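PDB 1QYD: bifunctional pinoresinol-lariciresinol reductase 1 from Thuja plicata, which reduces pinoresinol to lariciresinol and lariciresinol to secoisolariciresinol in lignan biosynthesis, using the 4R-hydride of NADPH. Local coordinates for residues K18-A23 / Y203-I208. Residues are numbered along the deposited sequence; the frame is centred on the assembly and turned at random.
Sequences KRIVNA and YTIKSI
I205 reaches out from helix 197-207 and sets its CD1 methyl against I20 and A23 of helix 17-26. Helix 17-26 follows the glycine-rich turn of the Rossmann-type NADP(H)-binding fold. G17, where turn and helix meet, probably contacts NADP(+). CD1 of I205 lies 3.6 Å from CG2 of I20 and 3.7 Å from CB of A23. The same methyl also rests 3.5 Å from O of I20. CG1 of I205 backs it up, 4.1 Å from CB of A23. With an alanine in place of I205, the methyl that touches both I20 and A23 is gone, and a gap is likely to open beside them. I20 turns CG2 to this methyl by placing it anti to the backbone N. T204 crosses I20 at about a right angle, with its OG1 4.1 Å from CG1 of I20. OG1 of T204 is hydrogen-bonded to O of G201; its meeting with the carbons of I20 is van der Waals contact. The axes of segments 18-23 and 203-207 come within 9.2 Å and cross at -56°. F117 touches both I20 and T204, and I81 of the parallel sheet also touches I20. The carbonyl O of T204 accepts a hydrogen bond from OG of S207, the donor tilted 28° out of the carbonyl plane.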
# COMPACT_ATOMS: atom_id res chain seq x y z
N LYS A 18 -18.70 -9.09 12.11
CA LYS A 18 -19.65 -10.08 12.60
C LYS A 18 -20.32 -9.60 13.90
O LYS A 18 -21.41 -10.06 14.25
CB LYS A 18 -19.00 -11.39 12.98
CG LYS A 18 -18.07 -12.22 12.12
CD LYS A 18 -17.07 -12.91 13.09
CE LYS A 18 -16.18 -13.82 12.25
NZ LYS A 18 -14.81 -13.83 12.73
N ARG A 19 -19.65 -8.73 14.66
CA ARG A 19 -20.16 -8.17 15.89
C ARG A 19 -21.18 -7.09 15.66
O ARG A 19 -22.18 -7.01 16.37
CB ARG A 19 -19.05 -7.59 16.69
CG ARG A 19 -18.44 -8.72 17.49
CD ARG A 19 -17.45 -9.63 16.80
NE ARG A 19 -17.09 -10.58 17.82
CZ ARG A 19 -16.03 -11.39 17.75
NH1 ARG A 19 -15.82 -12.21 18.78
NH2 ARG A 19 -15.20 -11.43 16.70
N ILE A 20 -20.85 -6.26 14.65
CA ILE A 20 -21.70 -5.21 14.11
C ILE A 20 -22.91 -5.93 13.50
O ILE A 20 -24.01 -5.68 13.97
CB ILE A 20 -20.90 -4.43 13.04
CG1 ILE A 20 -19.71 -3.75 13.66
CG2 ILE A 20 -21.77 -3.35 12.43
CD1 ILE A 20 -18.67 -3.33 12.65
N VAL A 21 -22.73 -6.87 12.55
CA VAL A 21 -23.81 -7.68 11.97
C VAL A 21 -24.75 -8.31 12.99
O VAL A 21 -25.95 -8.05 12.88
CB VAL A 21 -23.24 -8.83 11.07
CG1 VAL A 21 -24.38 -9.63 10.47
CG2 VAL A 21 -22.48 -8.30 9.89
N ASN A 22 -24.34 -9.10 13.99
CA ASN A 22 -25.36 -9.64 14.88
C ASN A 22 -25.98 -8.56 15.75
O ASN A 22 -27.11 -8.72 16.22
CB ASN A 22 -24.80 -10.74 15.80
CG ASN A 22 -25.90 -11.78 16.11
OD1 ASN A 22 -26.98 -11.50 16.67
ND2 ASN A 22 -25.68 -13.04 15.71
N ALA A 23 -25.32 -7.43 15.95
CA ALA A 23 -25.90 -6.33 16.70
C ALA A 23 -27.12 -5.76 15.97
O ALA A 23 -28.17 -5.60 16.59
CB ALA A 23 -24.88 -5.21 16.87
N TYR A 203 -22.82 -0.66 20.52
CA TYR A 203 -22.72 0.78 20.52
C TYR A 203 -22.69 1.38 19.12
O TYR A 203 -23.02 2.58 19.00
CB TYR A 203 -21.46 1.22 21.28
CG TYR A 203 -21.58 1.17 22.79
CD1 TYR A 203 -20.60 0.53 23.56
CD2 TYR A 203 -22.71 1.72 23.40
CE1 TYR A 203 -20.74 0.43 24.94
CE2 TYR A 203 -22.85 1.62 24.78
CZ TYR A 203 -21.87 0.97 25.53
OH TYR A 203 -22.07 0.85 26.89
N THR A 204 -22.28 0.65 18.06
CA THR A 204 -22.32 1.25 16.74
C THR A 204 -23.72 1.14 16.18
O THR A 204 -24.09 2.05 15.44
CB THR A 204 -21.35 0.63 15.69
OG1 THR A 204 -21.68 -0.72 15.55
CG2 THR A 204 -19.92 0.69 16.08
N ILE A 205 -24.56 0.13 16.50
CA ILE A 205 -25.90 0.13 15.96
C ILE A 205 -26.82 1.10 16.70
O ILE A 205 -27.86 1.53 16.17
CB ILE A 205 -26.41 -1.33 15.94
CG1 ILE A 205 -25.92 -1.93 14.65
CG2 ILE A 205 -27.90 -1.50 15.84
CD1 ILE A 205 -24.41 -2.25 14.67
N LYS A 206 -26.42 1.50 17.91
CA LYS A 206 -27.11 2.55 18.66
C LYS A 206 -26.70 3.99 18.25
O LYS A 206 -27.43 4.94 18.53
CB LYS A 206 -26.85 2.35 20.15
CG LYS A 206 -27.44 1.03 20.64
CD LYS A 206 -27.79 1.12 22.10
CE LYS A 206 -28.64 -0.08 22.40
NZ LYS A 206 -29.58 0.21 23.44
N SER A 207 -25.53 4.23 17.62
CA SER A 207 -25.16 5.53 17.11
C SER A 207 -25.97 5.88 15.86
O SER A 207 -26.44 7.00 15.71
CB SER A 207 -23.69 5.57 16.75
OG SER A 207 -23.29 4.58 15.81
N ILE A 208 -26.09 4.84 15.02
CA ILE A 208 -26.65 4.74 13.68
C ILE A 208 -27.66 5.76 13.24
O ILE A 208 -27.48 6.41 12.21
CB ILE A 208 -27.18 3.28 13.60
CG1 ILE A 208 -26.07 2.50 12.97
CG2 ILE A 208 -28.43 3.07 12.77
CD1 ILE A 208 -26.49 1.06 12.56